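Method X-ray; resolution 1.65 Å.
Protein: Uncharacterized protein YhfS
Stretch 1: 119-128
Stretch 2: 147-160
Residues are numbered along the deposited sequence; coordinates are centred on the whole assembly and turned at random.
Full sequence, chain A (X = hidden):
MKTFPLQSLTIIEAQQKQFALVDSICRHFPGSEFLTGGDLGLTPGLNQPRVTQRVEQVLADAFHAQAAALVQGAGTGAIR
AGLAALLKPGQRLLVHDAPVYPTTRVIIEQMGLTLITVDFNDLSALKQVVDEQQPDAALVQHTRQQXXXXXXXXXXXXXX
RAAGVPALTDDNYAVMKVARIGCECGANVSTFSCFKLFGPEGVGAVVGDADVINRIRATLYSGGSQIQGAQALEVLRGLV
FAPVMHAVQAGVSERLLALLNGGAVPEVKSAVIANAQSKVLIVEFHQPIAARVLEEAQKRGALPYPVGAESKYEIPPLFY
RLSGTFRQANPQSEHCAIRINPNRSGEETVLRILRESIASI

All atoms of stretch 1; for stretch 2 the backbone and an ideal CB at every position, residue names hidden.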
ATOM      1  N   ASP A 119       0.479  -5.207 -21.025  1.00 29.16           N
ATOM      2  CA  ASP A 119      -0.761  -5.270 -20.252  1.00 27.97           C
ATOM      3  C   ASP A 119      -0.757  -6.506 -19.344  1.00 26.67           C
ATOM      4  O   ASP A 119      -0.928  -7.622 -19.826  1.00 29.78           O
ATOM      5  CB  ASP A 119      -1.949  -5.335 -21.220  1.00 29.28           C
ATOM      6  CG  ASP A 119      -3.282  -5.058 -20.547  1.00 32.78           C
ATOM      7  OD1 ASP A 119      -3.327  -4.978 -19.307  1.00 33.67           O
ATOM      8  OD2 ASP A 119      -4.294  -4.928 -21.273  1.00 34.80           O
ATOM      9  N   PHE A 120      -0.572  -6.316 -18.037  1.00 25.78           N
ATOM     10  CA  PHE A 120      -0.563  -7.444 -17.100  1.00 29.54           C
ATOM     11  C   PHE A 120      -1.913  -8.163 -17.062  1.00 30.54           C
ATOM     12  O   PHE A 120      -2.024  -9.262 -16.521  1.00 31.14           O
ATOM     13  CB  PHE A 120      -0.208  -6.996 -15.675  1.00 28.60           C
ATOM     14  CG  PHE A 120       1.235  -6.612 -15.478  1.00 24.50           C
ATOM     15  CD1 PHE A 120       2.145  -6.641 -16.526  1.00 28.19           C
ATOM     16  CD2 PHE A 120       1.681  -6.234 -14.214  1.00 25.25           C
ATOM     17  CE1 PHE A 120       3.473  -6.284 -16.325  1.00 25.82           C
ATOM     18  CE2 PHE A 120       3.003  -5.877 -14.005  1.00 25.30           C
ATOM     19  CZ  PHE A 120       3.901  -5.901 -15.058  1.00 25.54           C
ATOM     20  N   ASN A 121      -2.942  -7.532 -17.621  1.00 27.19           N
ATOM     21  CA  ASN A 121      -4.274  -8.122 -17.646  1.00 30.08           C
ATOM     22  C   ASN A 121      -4.373  -9.199 -18.719  1.00 34.00           C
ATOM     23  O   ASN A 121      -5.361  -9.932 -18.789  1.00 40.70           O
ATOM     24  CB  ASN A 121      -5.343  -7.050 -17.878  1.00 31.36           C
ATOM     25  CG  ASN A 121      -5.446  -6.071 -16.726  1.00 33.04           C
ATOM     26  OD1 ASN A 121      -5.578  -6.467 -15.565  1.00 30.39           O
ATOM     27  ND2 ASN A 121      -5.382  -4.781 -17.042  1.00 33.76           N
ATOM     28  N   ASP A 122      -3.342  -9.278 -19.556  1.00 29.88           N
ATOM     29  CA  ASP A 122      -3.261 -10.277 -20.615  1.00 31.42           C
ATOM     30  C   ASP A 122      -2.021 -11.119 -20.360  1.00 33.55           C
ATOM     31  O   ASP A 122      -0.920 -10.742 -20.762  1.00 33.61           O
ATOM     32  CB  ASP A 122      -3.151  -9.579 -21.976  1.00 33.65           C
ATOM     33  CG  ASP A 122      -3.167 -10.549 -23.153  1.00 37.24           C
ATOM     34  OD1 ASP A 122      -3.034 -11.774 -22.949  1.00 37.88           O
ATOM     35  OD2 ASP A 122      -3.301 -10.068 -24.299  1.00 38.30           O
ATOM     36  N   LEU A 123      -2.197 -12.253 -19.687  1.00 35.07           N
ATOM     37  CA  LEU A 123      -1.066 -13.091 -19.306  1.00 33.10           C
ATOM     38  C   LEU A 123      -0.315 -13.637 -20.520  1.00 31.77           C
ATOM     39  O   LEU A 123       0.898 -13.836 -20.467  1.00 39.87           O
ATOM     40  CB  LEU A 123      -1.515 -14.235 -18.394  1.00 33.98           C
ATOM     41  CG  LEU A 123      -1.936 -13.827 -16.984  1.00 35.77           C
ATOM     42  CD1 LEU A 123      -2.253 -15.052 -16.142  1.00 39.98           C
ATOM     43  CD2 LEU A 123      -0.840 -13.002 -16.341  1.00 33.76           C
ATOM     44  N   SER A 124      -1.037 -13.876 -21.610  1.00 35.76           N
ATOM     45  CA  SER A 124      -0.416 -14.370 -22.834  1.00 40.23           C
ATOM     46  C   SER A 124       0.551 -13.338 -23.404  1.00 41.31           C
ATOM     47  O   SER A 124       1.668 -13.674 -23.807  1.00 39.66           O
ATOM     48  CB  SER A 124      -1.482 -14.724 -23.872  1.00 44.23           C
ATOM     49  OG  SER A 124      -2.367 -15.710 -23.370  1.00 49.02           O
ATOM     50  N   ALA A 125       0.112 -12.083 -23.442  1.00 40.24           N
ATOM     51  CA  ALA A 125       0.956 -10.991 -23.914  1.00 39.66           C
ATOM     52  C   ALA A 125       2.131 -10.778 -22.961  1.00 35.47           C
ATOM     53  O   ALA A 125       3.265 -10.571 -23.400  1.00 36.36           O
ATOM     54  CB  ALA A 125       0.145  -9.713 -24.062  1.00 40.01           C
ATOM     55  N   LEU A 126       1.854 -10.838 -21.661  1.00 32.94           N
ATOM     56  CA  LEU A 126       2.898 -10.730 -20.647  1.00 30.90           C
ATOM     57  C   LEU A 126       4.007 -11.742 -20.924  1.00 34.53           C
ATOM     58  O   LEU A 126       5.186 -11.390 -20.975  1.00 33.79           O
ATOM     59  CB  LEU A 126       2.322 -10.962 -19.249  1.00 29.83           C
ATOM     60  CG  LEU A 126       3.325 -11.069 -18.100  1.00 33.99           C
ATOM     61  CD1 LEU A 126       4.137  -9.792 -17.981  1.00 37.77           C
ATOM     62  CD2 LEU A 126       2.610 -11.371 -16.780  1.00 35.07           C
ATOM     63  N   LYS A 127       3.615 -12.996 -21.120  1.00 40.44           N
ATOM     64  CA  LYS A 127       4.573 -14.068 -21.359  1.00 38.93           C
ATOM     65  C   LYS A 127       5.356 -13.862 -22.656  1.00 38.51           C
ATOM     66  O   LYS A 127       6.566 -14.094 -22.701  1.00 40.42           O
ATOM     67  CB  LYS A 127       3.873 -15.430 -21.343  1.00 39.75           C
ATOM     68  CG  LYS A 127       4.768 -16.597 -21.726  1.00 48.89           C
ATOM     69  CD  LYS A 127       4.066 -17.934 -21.536  1.00 51.72           C
ATOM     70  CE  LYS A 127       4.666 -19.000 -22.449  1.00 54.92           C
ATOM     71  NZ  LYS A 127       6.153 -19.070 -22.345  1.00 52.35           N
ATOM     72  N   GLN A 128       4.672 -13.420 -23.708  1.00 36.25           N
ATOM     73  CA  GLN A 128       5.336 -13.191 -24.989  1.00 40.84           C
ATOM     74  C   GLN A 128       6.345 -12.053 -24.895  1.00 40.59           C
ATOM     75  O   GLN A 128       7.471 -12.177 -25.367  1.00 40.33           O
ATOM     76  CB  GLN A 128       4.323 -12.902 -26.099  1.00 40.44           C
ATOM     77  CG  GLN A 128       4.980 -12.581 -27.441  1.00 50.09           C
ATOM     78  CD  GLN A 128       3.980 -12.458 -28.570  1.00 64.20           C
ATOM     79  OE1 GLN A 128       2.892 -13.033 -28.516  1.00 70.75           O
ATOM     80  NE2 GLN A 128       4.342 -11.704 -29.605  1.00 67.23           N
ATOM     81  N   UNK A 147      -9.138   1.659 -13.265  1.00 28.67           N
ATOM     82  CA  UNK A 147     -10.359   0.908 -12.937  1.00 29.53           C
ATOM     83  C   UNK A 147     -10.445  -0.458 -13.605  1.00 30.63           C
ATOM     84  O   UNK A 147     -10.968  -1.401 -13.010  1.00 28.01           O
ATOM     85  CB  UNK A 147     -11.587   1.730 -13.333  1.00 29.53           C
ATOM     86  N   UNK A 148      -9.937  -0.561 -14.827  1.00 26.81           N
ATOM     87  CA  UNK A 148     -10.045  -1.794 -15.598  1.00 31.50           C
ATOM     88  C   UNK A 148      -9.062  -2.893 -15.191  1.00 30.55           C
ATOM     89  O   UNK A 148      -9.159  -4.011 -15.695  1.00 31.22           O
ATOM     90  CB  UNK A 148      -9.845  -1.474 -17.081  1.00 31.50           C
ATOM     91  N   UNK A 149      -8.116  -2.589 -14.304  1.00 26.67           N
ATOM     92  CA  UNK A 149      -7.130  -3.593 -13.905  1.00 26.95           C
ATOM     93  C   UNK A 149      -7.751  -4.683 -13.034  1.00 26.65           C
ATOM     94  O   UNK A 149      -8.329  -4.405 -11.977  1.00 24.88           O
ATOM     95  CB  UNK A 149      -5.974  -2.927 -13.157  1.00 26.95           C
ATOM     96  N   UNK A 150      -7.609  -5.927 -13.478  1.00 25.98           N
ATOM     97  CA  UNK A 150      -8.284  -7.050 -12.843  1.00 24.88           C
ATOM     98  C   UNK A 150      -7.344  -8.216 -12.618  1.00 27.41           C
ATOM     99  O   UNK A 150      -7.772  -9.282 -12.192  1.00 27.41           O
ATOM    100  CB  UNK A 150      -9.476  -7.500 -13.689  1.00 24.88           C
ATOM    101  N   UNK A 151      -6.065  -8.024 -12.907  1.00 26.99           N
ATOM    102  CA  UNK A 151      -5.133  -9.134 -12.803  1.00 25.69           C
ATOM    103  C   UNK A 151      -4.964  -9.661 -11.382  1.00 26.79           C
ATOM    104  O   UNK A 151      -5.098  -8.917 -10.407  1.00 23.95           O
ATOM    105  CB  UNK A 151      -3.770  -8.706 -13.351  1.00 25.69           C
ATOM    106  N   UNK A 152      -4.698 -10.960 -11.287  1.00 26.13           N
ATOM    107  CA  UNK A 152      -4.411 -11.609 -10.013  1.00 22.79           C
ATOM    108  C   UNK A 152      -2.914 -11.529  -9.766  1.00 22.92           C
ATOM    109  O   UNK A 152      -2.126 -12.021 -10.577  1.00 24.76           O
ATOM    110  CB  UNK A 152      -4.894 -13.061 -10.003  1.00 22.79           C
ATOM    111  N   UNK A 153      -2.527 -10.894  -8.662  1.00 22.03           N
ATOM    112  CA  UNK A 153      -1.117 -10.677  -8.344  1.00 22.13           C
ATOM    113  C   UNK A 153      -0.288 -11.954  -8.464  1.00 23.50           C
ATOM    114  O   UNK A 153       0.739 -11.973  -9.153  1.00 22.94           O
ATOM    115  CB  UNK A 153      -0.984 -10.109  -6.929  1.00 22.13           C
ATOM    116  N   UNK A 154      -0.749 -13.020  -7.813  1.00 21.58           N
ATOM    117  CA  UNK A 154      -0.015 -14.285  -7.781  1.00 23.02           C
ATOM    118  C   UNK A 154       0.226 -14.863  -9.175  1.00 23.94           C
ATOM    119  O   UNK A 154       1.268 -15.468  -9.434  1.00 28.23           O
ATOM    120  CB  UNK A 154      -0.776 -15.304  -6.930  1.00 23.02           C
ATOM    121  N   UNK A 155      -0.735 -14.667 -10.074  1.00 24.36           N
ATOM    122  CA  UNK A 155      -0.623 -15.213 -11.422  1.00 27.13           C
ATOM    123  C   UNK A 155       0.379 -14.437 -12.269  1.00 29.99           C
ATOM    124  O   UNK A 155       1.118 -15.022 -13.066  1.00 26.43           O
ATOM    125  CB  UNK A 155      -1.992 -15.211 -12.105  1.00 27.13           C
ATOM    126  N   UNK A 156       0.411 -13.122 -12.092  1.00 26.29           N
ATOM    127  CA  UNK A 156       1.398 -12.308 -12.784  1.00 26.91           C
ATOM    128  C   UNK A 156       2.794 -12.678 -12.287  1.00 25.24           C
ATOM    129  O   UNK A 156       3.728 -12.845 -13.080  1.00 24.54           O
ATOM    130  CB  UNK A 156       1.121 -10.818 -12.574  1.00 26.91           C
ATOM    131  N   UNK A 157       2.923 -12.821 -10.969  1.00 22.02           N
ATOM    132  CA  UNK A 157       4.194 -13.206 -10.360  1.00 22.52           C
ATOM    133  C   UNK A 157       4.656 -14.593 -10.802  1.00 26.06           C
ATOM    134  O   UNK A 157       5.841 -14.792 -11.069  1.00 28.41           O
ATOM    135  CB  UNK A 157       4.074 -13.166  -8.835  1.00 22.52           C
ATOM    136  N   UNK A 158       3.724 -15.540 -10.881  1.00 24.10           N
ATOM    137  CA  UNK A 158       4.046 -16.893 -11.319  1.00 28.73           C
ATOM    138  C   UNK A 158       4.597 -16.891 -12.742  1.00 31.18           C
ATOM    139  O   UNK A 158       5.560 -17.593 -13.046  1.00 30.00           O
ATOM    140  CB  UNK A 158       2.809 -17.789 -11.233  1.00 28.73           C
ATOM    141  N   UNK A 159       3.985 -16.088 -13.606  1.00 29.63           N
ATOM    142  CA  UNK A 159       4.435 -15.980 -14.986  1.00 29.11           C
ATOM    143  C   UNK A 159       5.863 -15.460 -15.039  1.00 29.66           C
ATOM    144  O   UNK A 159       6.701 -15.988 -15.779  1.00 33.83           O
ATOM    145  CB  UNK A 159       3.505 -15.066 -15.787  1.00 29.11           C
ATOM    146  N   UNK A 160       6.135 -14.435 -14.240  1.00 27.51           N
ATOM    147  CA  UNK A 160       7.450 -13.812 -14.203  1.00 27.31           C
ATOM    148  C   UNK A 160       8.499 -14.771 -13.669  1.00 32.39           C
ATOM    149  O   UNK A 160       9.604 -14.858 -14.208  1.00 31.69           O
ATOM    150  CB  UNK A 160       7.415 -12.543 -13.348  1.00 27.31           C
TER

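Positions 147 and 148 have no neighbour from stretch 1 near the CB; a phi of -55° at 147 admits Pro 147, and open space at 148 suits the polar Gln 148.

Position 149 also sets out sideways, but its ideal CB lies 4.3 Å from Asn 121 OD1, and the amide nitrogen of that side chain needs an acceptor. Aspartate, asparagine or perhaps serine would suit. The residue is Asp 149; its chi1 of -74° (m) brings the carboxylate round, and Asn 121 ND2 donates to Asp 149 OD1 at 2.9 Å.

At 150 the backbone does the work: its N donates to Asn 121 OD1 at 3.0 Å, nearly straight. The sideways CB makes few demands, so a small or polar residue fits, here Ser 150.

Position 151 aims toward stretch 1, its ideal CB 3.7 Å from Phe 120 O and 3.6 Å from Asn 121 OD1. The CB and ring of Phe 120 offer an apolar surface, suited to an aromatic or a long aliphatic side chain. Tyr 151, at chi1 64° (p), lays its ring face under Phe 120 CB, 4.0 Å from the ring centroid, while the Phe 120 ring turns its edge to that same face. Tyr 151 N adds a weak bond to Asn 121 OD1 (3.1 Å), so one asparagine ties three successive residues.

Position 152, the N-cap, points sideways without a neighbour. Serine, threonine or aspartate would be the textbook choice, yet Val 152 is found. Positions 153, 154, 157 and 158 are unconstrained by stretch 1: Leu 153, Ala 154, Leu 157 and Ala 158.

Position 155 has its ideal CB 4.0 Å from Leu 123 CD1. Alanine or a polar residue with an aliphatic base would serve; Asp 155 packs its CB there.

At 156, Leu 126, Leu 123 and Phe 120 together frame an apolar site, calling for valine, isoleucine or leucine. Val 156 places CG1 4.0 Å from Leu 126 CD2 and over a face of the Phe 120 ring, and CG2 4.1 Å from Leu 123 CD2.

Position 159 points toward Leu 126, so alanine, valine or threonine would fit. Thr 159 sets CG2 3.9 Å from Leu 126 CD2, while its OG1 donates to Asp 155 O at 3.0 Å.

Position 160 starts sideways, so a longer side chain is needed to reach, and an apolar one suits Leu 126; Leu 160 CD2 comes 4.4 Å from Leu 126 CD1.

Stretch 2, residues 147-160: PQDSYVLADVLATL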
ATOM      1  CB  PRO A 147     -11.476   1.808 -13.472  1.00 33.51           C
ATOM      2  CG  PRO A 147     -10.905   3.166 -13.461  1.00 32.61           C
ATOM      3  CD  PRO A 147      -9.448   3.012 -13.765  1.00 28.78           C
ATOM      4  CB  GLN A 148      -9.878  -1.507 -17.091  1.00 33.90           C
ATOM      5  CG  GLN A 148      -8.520  -0.932 -17.455  1.00 35.38           C
ATOM      6  CD  GLN A 148      -8.539   0.582 -17.562  1.00 40.63           C
ATOM      7  OE1 GLN A 148      -9.065   1.275 -16.684  1.00 34.61           O
ATOM      8  NE2 GLN A 148      -7.979   1.106 -18.652  1.00 44.58           N
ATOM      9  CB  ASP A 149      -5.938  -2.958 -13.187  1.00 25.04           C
ATOM     10  CG  ASP A 149      -5.011  -2.216 -14.131  1.00 24.65           C
ATOM     11  OD1 ASP A 149      -5.134  -2.395 -15.369  1.00 28.68           O
ATOM     12  OD2 ASP A 149      -4.155  -1.455 -13.628  1.00 23.66           O
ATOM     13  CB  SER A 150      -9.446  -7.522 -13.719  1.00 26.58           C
ATOM     14  OG  SER A 150      -8.972  -8.005 -14.967  1.00 31.71           O
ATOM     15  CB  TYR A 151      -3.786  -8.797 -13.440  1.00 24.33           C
ATOM     16  CG  TYR A 151      -2.973  -7.677 -12.808  1.00 23.94           C
ATOM     17  CD1 TYR A 151      -2.919  -6.421 -13.396  1.00 22.96           C
ATOM     18  CD2 TYR A 151      -2.210  -7.895 -11.666  1.00 22.69           C
ATOM     19  CE1 TYR A 151      -2.152  -5.410 -12.860  1.00 22.49           C
ATOM     20  CE2 TYR A 151      -1.436  -6.881 -11.116  1.00 22.33           C
ATOM     21  CZ  TYR A 151      -1.412  -5.642 -11.722  1.00 21.83           C
ATOM     22  OH  TYR A 151      -0.643  -4.628 -11.195  1.00 21.43           O
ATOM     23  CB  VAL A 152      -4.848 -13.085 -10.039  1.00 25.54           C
ATOM     24  CG1 VAL A 152      -4.427 -13.788  -8.752  1.00 27.61           C
ATOM     25  CG2 VAL A 152      -6.350 -13.184 -10.253  1.00 29.72           C
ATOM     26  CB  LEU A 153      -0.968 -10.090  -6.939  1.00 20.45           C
ATOM     27  CG  LEU A 153       0.460  -9.751  -6.497  1.00 19.75           C
ATOM     28  CD1 LEU A 153       1.113  -8.779  -7.474  1.00 22.24           C
ATOM     29  CD2 LEU A 153       0.480  -9.176  -5.090  1.00 22.57           C
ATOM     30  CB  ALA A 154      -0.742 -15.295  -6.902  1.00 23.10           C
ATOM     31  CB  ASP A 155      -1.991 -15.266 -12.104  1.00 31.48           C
ATOM     32  CG  ASP A 155      -2.942 -16.223 -11.412  1.00 34.76           C
ATOM     33  OD1 ASP A 155      -2.469 -17.064 -10.616  1.00 37.78           O
ATOM     34  OD2 ASP A 155      -4.158 -16.134 -11.659  1.00 36.40           O
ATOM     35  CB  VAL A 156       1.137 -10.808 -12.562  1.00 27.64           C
ATOM     36  CG1 VAL A 156       2.301  -9.975 -13.075  1.00 24.28           C
ATOM     37  CG2 VAL A 156      -0.165 -10.397 -13.245  1.00 24.03           C
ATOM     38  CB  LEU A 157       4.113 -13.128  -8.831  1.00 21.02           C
ATOM     39  CG  LEU A 157       3.908 -11.708  -8.296  1.00 21.53           C
ATOM     40  CD1 LEU A 157       3.641 -11.730  -6.797  1.00 18.14           C
ATOM     41  CD2 LEU A 157       5.114 -10.831  -8.606  1.00 23.00           C
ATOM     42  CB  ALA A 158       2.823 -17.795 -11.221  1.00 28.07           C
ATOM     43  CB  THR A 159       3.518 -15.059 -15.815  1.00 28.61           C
ATOM     44  OG1 THR A 159       2.179 -15.567 -15.784  1.00 33.92           O
ATOM     45  CG2 THR A 159       3.990 -14.998 -17.267  1.00 31.86           C
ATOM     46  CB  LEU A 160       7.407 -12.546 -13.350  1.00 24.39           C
ATOM     47  CG  LEU A 160       6.617 -11.387 -13.961  1.00 25.45           C
ATOM     48  CD1 LEU A 160       6.370 -10.299 -12.919  1.00 23.44           C
ATOM     49  CD2 LEU A 160       7.359 -10.824 -15.165  1.00 25.72           C
TER
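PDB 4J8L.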